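Local coordinates for excretory-secretory protein 2 (Ancylostoma ceylanicum, PDB 3NSW) that is secreted by a hookworm, adopts a netrin-like fold, and is probably an immunomodulator acting on the host, at residues E17-V22 / K101-E106; L40-L45 / S83-C88; L79-K82 / D87-V90. One frame throughout, in Å; residues are numbered along the deposited sequence. Where two conformers were deposited one is given.

Interaction 1. Residues E17-V22 / K101-E106; sequences EDINDV and KDLLKE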
loop_
_atom_site.group_PDB
_atom_site.type_symbol
_atom_site.label_atom_id
_atom_site.label_comp_id
_atom_site.label_asym_id
_atom_site.label_seq_id
_atom_site.Cartn_x
_atom_site.Cartn_y
_atom_site.Cartn_z
ATOM N N GLU A 17 4.074 -4.721 -13.575
ATOM C CA GLU A 17 5.403 -4.947 -12.995
ATOM C C GLU A 17 5.421 -4.628 -11.502
ATOM O O GLU A 17 6.085 -5.316 -10.720
ATOM C CB GLU A 17 6.478 -4.111 -13.699
ATOM C CG GLU A 17 6.423 -4.132 -15.202
ATOM C CD GLU A 17 5.669 -2.953 -15.773
ATOM O OE1 GLU A 17 6.272 -1.864 -15.880
ATOM O OE2 GLU A 17 4.479 -3.114 -16.123
ATOM N N ASP A 18 4.697 -3.576 -11.116
ATOM C CA ASP A 18 4.636 -3.153 -9.724
ATOM C C ASP A 18 3.886 -4.191 -8.893
ATOM O O ASP A 18 4.358 -4.601 -7.834
ATOM C CB ASP A 18 3.983 -1.770 -9.608
ATOM C CG ASP A 18 4.620 -0.744 -10.530
ATOM O OD1 ASP A 18 5.858 -0.577 -10.465
ATOM O OD2 ASP A 18 3.887 -0.107 -11.325
ATOM N N ILE A 19 2.742 -4.627 -9.415
ATOM C CA ILE A 19 1.913 -5.655 -8.794
ATOM C C ILE A 19 2.648 -6.990 -8.636
ATOM O O ILE A 19 2.582 -7.611 -7.577
ATOM C CB ILE A 19 0.609 -5.859 -9.578
ATOM C CG1 ILE A 19 -0.287 -4.618 -9.427
ATOM C CG2 ILE A 19 -0.143 -7.100 -9.073
ATOM C CD1 ILE A 19 -1.378 -4.534 -10.483
ATOM N N ASN A 20 3.347 -7.422 -9.682
ATOM C CA ASN A 20 4.069 -8.698 -9.645
ATOM C C ASN A 20 5.215 -8.733 -8.646
ATOM O O ASN A 20 5.599 -9.802 -8.185
ATOM C CB ASN A 20 4.597 -9.060 -11.033
ATOM C CG ASN A 20 3.510 -9.468 -11.975
ATOM O OD1 ASN A 20 2.362 -9.693 -11.577
ATOM N ND2 ASN A 20 3.865 -9.601 -13.251
ATOM N N ASP A 21 5.755 -7.566 -8.307
ATOM C CA ASP A 21 6.903 -7.513 -7.427
ATOM C C ASP A 21 6.598 -7.330 -5.941
ATOM O O ASP A 21 7.513 -7.269 -5.129
ATOM C CB ASP A 21 7.885 -6.452 -7.874
ATOM C CG ASP A 21 9.276 -6.767 -7.420
ATOM O OD1 ASP A 21 9.665 -7.941 -7.564
ATOM O OD2 ASP A 21 9.949 -5.879 -6.871
ATOM N N VAL A 22 5.321 -7.253 -5.593
ATOM C CA VAL A 22 4.931 -7.191 -4.182
ATOM C C VAL A 22 4.246 -8.485 -3.751
ATOM O O VAL A 22 3.888 -9.309 -4.590
ATOM C CB VAL A 22 4.093 -5.918 -3.854
ATOM C CG1 VAL A 22 4.939 -4.664 -4.082
ATOM C CG2 VAL A 22 2.796 -5.854 -4.674
ATOM N N LYS A 101 -7.817 -0.237 -12.241
ATOM C CA LYS A 101 -8.906 -1.028 -11.661
ATOM C C LYS A 101 -8.914 -2.454 -12.214
ATOM O O LYS A 101 -9.009 -3.414 -11.452
ATOM C CB LYS A 101 -10.258 -0.341 -11.871
ATOM C CG LYS A 101 -10.396 0.963 -11.101
ATOM C CD LYS A 101 -11.773 1.590 -11.278
ATOM C CE LYS A 101 -11.883 2.901 -10.506
ATOM N NZ LYS A 101 -13.186 3.582 -10.760
ATOM N N ASP A 102 -8.753 -2.585 -13.530
ATOM C CA ASP A 102 -8.658 -3.893 -14.186
ATOM C C ASP A 102 -7.447 -4.722 -13.733
ATOM O O ASP A 102 -7.576 -5.929 -13.519
ATOM C CB ASP A 102 -8.665 -3.739 -15.716
ATOM C CG ASP A 102 -10.022 -3.321 -16.274
ATOM O OD1 ASP A 102 -11.050 -3.409 -15.561
ATOM O OD2 ASP A 102 -10.060 -2.913 -17.456
ATOM N N LEU A 103 -6.286 -4.076 -13.567
ATOM C CA LEU A 103 -5.073 -4.755 -13.092
ATOM C C LEU A 103 -5.260 -5.298 -11.683
ATOM O O LEU A 103 -4.737 -6.361 -11.338
ATOM C CB LEU A 103 -3.859 -3.815 -13.104
ATOM C CG LEU A 103 -3.200 -3.461 -14.439
ATOM C CD1 LEU A 103 -2.060 -2.504 -14.216
ATOM C CD2 LEU A 103 -2.717 -4.704 -15.174
ATOM N N LEU A 104 -5.998 -4.543 -10.875
ATOM C CA LEU A 104 -6.263 -4.893 -9.487
ATOM C C LEU A 104 -7.461 -5.833 -9.357
ATOM O O LEU A 104 -7.735 -6.360 -8.269
ATOM C CB LEU A 104 -6.507 -3.617 -8.668
ATOM C CG LEU A 104 -5.317 -2.666 -8.511
ATOM C CD1 LEU A 104 -5.766 -1.366 -7.852
ATOM C CD2 LEU A 104 -4.217 -3.335 -7.700
ATOM N N LYS A 105 -8.152 -6.051 -10.476
ATOM C CA LYS A 105 -9.435 -6.767 -10.498
ATOM C C LYS A 105 -10.379 -6.167 -9.446
ATOM O O LYS A 105 -11.001 -6.885 -8.668
ATOM C CB LYS A 105 -9.232 -8.277 -10.293
ATOM C CG LYS A 105 -8.737 -9.038 -11.529
ATOM C CD LYS A 105 -7.256 -8.825 -11.796
ATOM C CE LYS A 105 -6.829 -9.432 -13.123
ATOM N NZ LYS A 105 -6.488 -10.875 -12.987
ATOM N N GLU A 106 -10.459 -4.838 -9.432
ATOM C CA GLU A 106 -11.277 -4.111 -8.472
ATOM C C GLU A 106 -12.756 -4.507 -8.549
ATOM O O GLU A 106 -13.438 -4.552 -7.524
ATOM C CB GLU A 106 -11.135 -2.611 -8.689
ATOM C CG GLU A 106 -11.727 -1.785 -7.569
ATOM C CD GLU A 106 -12.247 -0.451 -8.046
ATOM O OE1 GLU A 106 -11.795 0.583 -7.513
ATOM O OE2 GLU A 106 -13.103 -0.439 -8.957
#
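Ile-19 and Leu-104 lie where the backbones of 17-22 and 101-106 come nearest, CA to CA 8.2 Å. Ile-19 supplies the whole contact from its side. With CG1 set anti to the carbonyl carbon (chi1 -69°), its terminal CD1 methyl reaches across and meets CB of Leu-103 at 3.7 Å, the two side chains passing at a slant. The same methyl lies 4.2 Å from CD2 of Leu-104, a looser touch, so one methyl faces two consecutive leucines. No hydrogen bond joins the segments, and the buried surface is small, 111 Å². In the netrin-like, TIMP-like fold of this protein the contact brings together helix 16-20, which precedes the long strands, and the C-terminal helix 98-104. The latter ends in a Schellman motif: Lys-105 takes a positive phi, and Glu-106 N bonds back to Lys-101 O at 2.9 Å. Ile-19 also packs on Ile-14 and Val-48, while Asp-18 and Val-22 lean on Phe-89 of strand 88-92, and a salt bridge to Arg-15 holds Asp-18 OD1.

Interaction 2. Residues L40-L45 / S83-C88; sequences LQYWRL and SGNQDC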
loop_
_atom_site.group_PDB
_atom_site.type_symbol
_atom_site.label_atom_id
_atom_site.label_comp_id
_atom_site.label_asym_id
_atom_site.label_seq_id
_atom_site.Cartn_x
_atom_site.Cartn_y
_atom_site.Cartn_z
ATOM N N LEU A 40 -2.874 2.215 9.811
ATOM C CA LEU A 40 -3.688 1.788 8.671
ATOM C C LEU A 40 -4.912 0.979 9.084
ATOM O O LEU A 40 -4.858 0.145 10.010
ATOM C CB LEU A 40 -2.864 0.896 7.729
ATOM C CG LEU A 40 -1.532 1.439 7.220
ATOM C CD1 LEU A 40 -0.806 0.368 6.409
ATOM C CD2 LEU A 40 -1.769 2.691 6.382
ATOM N N GLN A 41 -6.010 1.243 8.388
ATOM C CA GLN A 41 -7.170 0.371 8.387
ATOM C C GLN A 41 -7.195 -0.338 7.042
ATOM O O GLN A 41 -7.143 0.304 5.996
ATOM C CB GLN A 41 -8.460 1.185 8.572
ATOM C CG GLN A 41 -9.747 0.441 8.218
ATOM C CD GLN A 41 -10.218 -0.497 9.322
ATOM O OE1 GLN A 41 -10.325 -0.105 10.480
ATOM N NE2 GLN A 41 -10.504 -1.744 8.959
ATOM N N TYR A 42 -7.274 -1.662 7.071
ATOM C CA TYR A 42 -7.355 -2.449 5.838
ATOM C C TYR A 42 -8.807 -2.742 5.498
ATOM O O TYR A 42 -9.564 -3.221 6.343
ATOM C CB TYR A 42 -6.615 -3.778 6.016
ATOM C CG TYR A 42 -5.123 -3.637 5.915
ATOM C CD1 TYR A 42 -4.459 -3.947 4.729
ATOM C CD2 TYR A 42 -4.373 -3.191 7.005
ATOM C CE1 TYR A 42 -3.077 -3.815 4.626
ATOM C CE2 TYR A 42 -2.997 -3.048 6.914
ATOM C CZ TYR A 42 -2.357 -3.370 5.730
ATOM O OH TYR A 42 -1.001 -3.236 5.648
ATOM N N TRP A 43 -9.180 -2.479 4.251
ATOM C CA TRP A 43 -10.530 -2.744 3.771
ATOM C C TRP A 43 -10.608 -4.011 2.944
ATOM O O TRP A 43 -11.613 -4.724 2.991
ATOM C CB TRP A 43 -11.050 -1.567 2.943
ATOM C CG TRP A 43 -11.103 -0.285 3.713
ATOM C CD1 TRP A 43 -10.309 0.817 3.530
ATOM C CD2 TRP A 43 -11.989 0.031 4.798
ATOM N NE1 TRP A 43 -10.654 1.798 4.430
ATOM C CE2 TRP A 43 -11.680 1.348 5.217
ATOM C CE3 TRP A 43 -13.016 -0.663 5.449
ATOM C CZ2 TRP A 43 -12.363 1.987 6.264
ATOM C CZ3 TRP A 43 -13.700 -0.026 6.497
ATOM C CH2 TRP A 43 -13.365 1.286 6.890
ATOM N N ARG A 44 -9.551 -4.288 2.180
ATOM C CA ARG A 44 -9.594 -5.371 1.209
ATOM C C ARG A 44 -8.172 -5.706 0.804
ATOM O O ARG A 44 -7.346 -4.817 0.700
ATOM C CB ARG A 44 -10.343 -4.885 -0.038
ATOM C CG ARG A 44 -10.342 -5.866 -1.203
ATOM C CD ARG A 44 -11.153 -5.315 -2.346
ATOM N NE ARG A 44 -11.120 -6.207 -3.497
ATOM C CZ ARG A 44 -11.680 -5.917 -4.664
ATOM N NH1 ARG A 44 -12.307 -4.758 -4.823
ATOM N NH2 ARG A 44 -11.613 -6.777 -5.666
ATOM N N LEU A 45 -7.892 -6.985 0.578
ATOM C CA LEU A 45 -6.650 -7.344 -0.120
ATOM C C LEU A 45 -7.082 -7.743 -1.514
ATOM O O LEU A 45 -7.965 -8.599 -1.662
ATOM C CB LEU A 45 -5.943 -8.518 0.561
ATOM C CG LEU A 45 -5.520 -8.419 2.029
ATOM C CD1 LEU A 45 -4.582 -9.561 2.343
ATOM C CD2 LEU A 45 -4.845 -7.107 2.321
ATOM N N SER A 83 6.439 -8.622 2.003
ATOM C CA SER A 83 6.188 -9.054 3.386
ATOM C C SER A 83 6.852 -8.146 4.425
ATOM O O SER A 83 7.971 -7.679 4.221
ATOM C CB SER A 83 6.625 -10.511 3.571
ATOM O OG SER A 83 5.864 -11.357 2.725
ATOM N N GLY A 84 6.143 -7.876 5.519
ATOM C CA GLY A 84 6.616 -6.951 6.549
ATOM C C GLY A 84 6.395 -5.487 6.216
ATOM O O GLY A 84 6.927 -4.597 6.899
ATOM N N ASN A 85 5.596 -5.235 5.175
ATOM C CA ASN A 85 5.300 -3.873 4.714
ATOM C C ASN A 85 6.577 -3.119 4.383
ATOM O O ASN A 85 6.823 -2.006 4.876
ATOM C CB ASN A 85 4.444 -3.107 5.728
ATOM C CG ASN A 85 2.968 -3.461 5.623
ATOM O OD1 ASN A 85 2.578 -4.330 4.839
ATOM N ND2 ASN A 85 2.145 -2.794 6.417
ATOM N N GLN A 86 7.358 -3.747 3.516
ATOM C CA GLN A 86 8.570 -3.121 3.030
ATOM C C GLN A 86 8.559 -3.044 1.507
ATOM O O GLN A 86 7.735 -3.699 0.844
ATOM C CB GLN A 86 9.817 -3.807 3.599
ATOM C CG GLN A 86 10.199 -5.127 2.962
ATOM C CD GLN A 86 11.333 -5.796 3.705
ATOM O OE1 GLN A 86 11.174 -6.220 4.849
ATOM N NE2 GLN A 86 12.484 -5.896 3.060
ATOM N N ASP A 87 9.436 -2.193 0.965
ATOM C CA ASP A 87 9.490 -1.887 -0.475
ATOM C C ASP A 87 8.102 -1.625 -1.046
ATOM O O ASP A 87 7.694 -2.243 -2.046
ATOM C CB ASP A 87 10.164 -3.023 -1.255
ATOM C CG ASP A 87 11.670 -3.044 -1.089
ATOM O OD1 ASP A 87 12.294 -1.973 -0.901
ATOM O OD2 ASP A 87 12.241 -4.153 -1.165
ATOM N N CYS A 88 7.375 -0.709 -0.405
ATOM C CA CYS A 88 5.989 -0.508 -0.730
ATOM C C CYS A 88 5.825 0.550 -1.804
ATOM O O CYS A 88 6.653 1.471 -1.932
ATOM C CB CYS A 88 5.196 -0.096 0.528
ATOM S SG CYS A 88 5.241 -1.306 1.878
HETATM O O HOH W 1 0.223 -4.151 3.576
#
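Tyr-42 and Asn-85 approach from opposite directions, Tyr-42 OH against ND2 of Asn-85, and carry most of the contact between strand 40-45 and the turn 83-88. Along that turn, Asn-85 has a positive phi (56°), and Asn-85 and Gln-86 together face Lys-82 as a G1 beta bulge. From there the Asn-85 amide points at the strand. The stronger partner of its ND2 is Thr-61 O, on strand 59-63; ND2 also donates to Tyr-42 OH at 3.3 Å, a long but fairly straight bond (162° at the hydrogen) with the oxygen close to the amide plane. Ring and amide are turned only 27° from each other. A water, in plane at the edge of the tyrosine ring, closes the triangle: it is hydrogen-bonded to Tyr-42 OH at 2.6 Å and donates to Asn-85 OD1 at 2.7 Å. Bonds at both ends of the amide thus fix its rotation. Leu-40 CD1 comes within 4.3 Å of ND2 as an apolar neighbour. Past the bulge the chain turns a corner at Asp-87 and reaches Cys-88. Tyr-42 packs on Ala-26 and Val-28 of strand 24-33, on Leu-79 of strand 75-82, and edge-to-face with Trp-56; Asn-85 ties the hairpin turn to strands 37-45 and 59-63.

Interaction 3. Residues L79-K82 / D87-V90; sequences LGCK and DCFV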
loop_
_atom_site.group_PDB
_atom_site.type_symbol
_atom_site.label_atom_id
_atom_site.label_comp_id
_atom_site.label_asym_id
_atom_site.label_seq_id
_atom_site.Cartn_x
_atom_site.Cartn_y
_atom_site.Cartn_z
ATOM N N LEU A 79 -2.096 0.186 -1.511
ATOM C CA LEU A 79 -0.784 -0.007 -0.904
ATOM C C LEU A 79 -0.279 -1.370 -1.318
ATOM O O LEU A 79 -0.904 -2.376 -0.983
ATOM C CB LEU A 79 -0.915 0.039 0.624
ATOM C CG LEU A 79 0.362 -0.271 1.427
ATOM C CD1 LEU A 79 1.436 0.821 1.207
ATOM C CD2 LEU A 79 0.048 -0.454 2.914
ATOM N N GLY A 80 0.835 -1.401 -2.058
ATOM C CA GLY A 80 1.414 -2.671 -2.518
ATOM C C GLY A 80 2.677 -2.908 -1.726
ATOM O O GLY A 80 3.539 -2.044 -1.709
ATOM N N CYS A 81 2.795 -4.044 -1.046
ATOM C CA CYS A 81 3.968 -4.249 -0.175
ATOM C C CYS A 81 4.574 -5.642 -0.274
ATOM O O CYS A 81 3.863 -6.611 -0.457
ATOM C CB CYS A 81 3.634 -3.963 1.296
ATOM S SG CYS A 81 3.358 -2.211 1.753
ATOM N N LYS A 82 5.899 -5.737 -0.136
ATOM C CA LYS A 82 6.512 -7.042 0.147
ATOM C C LYS A 82 6.246 -7.367 1.619
ATOM O O LYS A 82 5.873 -6.485 2.395
ATOM C CB LYS A 82 8.020 -7.031 -0.153
ATOM C CG LYS A 82 8.327 -6.758 -1.600
ATOM C CD LYS A 82 9.836 -6.775 -1.852
ATOM C CE LYS A 82 10.136 -6.725 -3.334
ATOM N NZ LYS A 82 9.754 -5.437 -3.953
ATOM N N ASP A 87 9.436 -2.193 0.965
ATOM C CA ASP A 87 9.490 -1.887 -0.475
ATOM C C ASP A 87 8.102 -1.625 -1.046
ATOM O O ASP A 87 7.694 -2.243 -2.046
ATOM C CB ASP A 87 10.164 -3.023 -1.255
ATOM C CG ASP A 87 11.670 -3.044 -1.089
ATOM O OD1 ASP A 87 12.294 -1.973 -0.901
ATOM O OD2 ASP A 87 12.241 -4.153 -1.165
ATOM N N CYS A 88 7.375 -0.709 -0.405
ATOM C CA CYS A 88 5.989 -0.508 -0.730
ATOM C C CYS A 88 5.825 0.550 -1.804
ATOM O O CYS A 88 6.653 1.471 -1.932
ATOM C CB CYS A 88 5.196 -0.096 0.528
ATOM S SG CYS A 88 5.241 -1.306 1.878
ATOM N N PHE A 89 4.762 0.395 -2.592
ATOM C CA PHE A 89 4.262 1.481 -3.423
ATOM C C PHE A 89 2.892 1.967 -2.924
ATOM O O PHE A 89 2.131 1.205 -2.309
ATOM C CB PHE A 89 4.230 1.108 -4.924
ATOM C CG PHE A 89 3.184 0.072 -5.309
ATOM C CD1 PHE A 89 1.817 0.403 -5.380
ATOM C CD2 PHE A 89 3.571 -1.226 -5.623
ATOM C CE1 PHE A 89 0.859 -0.554 -5.745
ATOM C CE2 PHE A 89 2.631 -2.187 -5.994
ATOM C CZ PHE A 89 1.269 -1.855 -6.055
ATOM N N VAL A 90 2.600 3.237 -3.179
ATOM C CA VAL A 90 1.367 3.867 -2.680
ATOM C C VAL A 90 0.742 4.701 -3.794
ATOM O O VAL A 90 1.446 5.429 -4.496
ATOM C CB VAL A 90 1.664 4.809 -1.476
ATOM C CG1 VAL A 90 0.345 5.273 -0.833
ATOM C CG2 VAL A 90 2.545 4.117 -0.442
HETATM O O HOH W 2 7.842 -3.279 -4.469
#
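Gly-80 and Phe-89 form an antiparallel hydrogen-bonded pair: Gly-80 N donates to Phe-89 O at 2.9 Å, and Phe-89 N donates back to Gly-80 O at 2.9 Å. The phenylalanine ring turns back on the glycine. Its CG stands between the backbone N and the carbonyl carbon (chi1 70°), which places Gly-80 CA over one face, a CH-pi contact 3.7 Å from the ring centroid. Beside this pair the disulfide joins Cys-81 SG to Cys-88 SG at 2.1 Å, a covalent crosslink between neighbouring strands of one hairpin. Leu-79 CD1 rests 3.8 Å from Val-90 CG2 and also against CB of Cys-88, on the sheet face opposite the Phe-89 ring. At the turn end Lys-82 runs extended until a bend at chi4 and lies diagonally across Asp-87; NZ to OD2, at 4.0 Å, is a long ion pair. A water donates to Asp-87 O and is held weakly by the ammonium, whose stronger partner is Asp-21. Further out, Leu-79 packs against Leu-40, Tyr-42 and Leu-62, while the Phe-89 ring meets Leu-11 and Val-22. Pairing of strand 75-82 with strand 88-92 is therefore secured both covalently and by backbone bonds, whereas the Lys-82 to Asp-87 ion pair is long and shares its ammonium with a closer carboxylate.

Overall arrangement
From the N terminus, after the short strand 9-10 the chain enters helix 16-20 and passes through Val-22 to strand 24-33. Interaction 1 closes the widest loop, bringing this helix to the C-terminal one with 78 residues between its segments. Both others lie within that span: interaction 2 closes a loop of 37 residues from strand 37-45 to the 83-88 turn, interaction 3 a tight hairpin of four. Segment 79-82 falls in the loop of interaction 2, and the two end on the same stretch, sharing Asp-87 and Cys-88. Val-22 packs on Gly-80 and Cys-81, linking 1 and 3; Arg-44 hydrogen-bonds to Glu-106 O, linking 1 and 2. Together they tie both helices to the sheet.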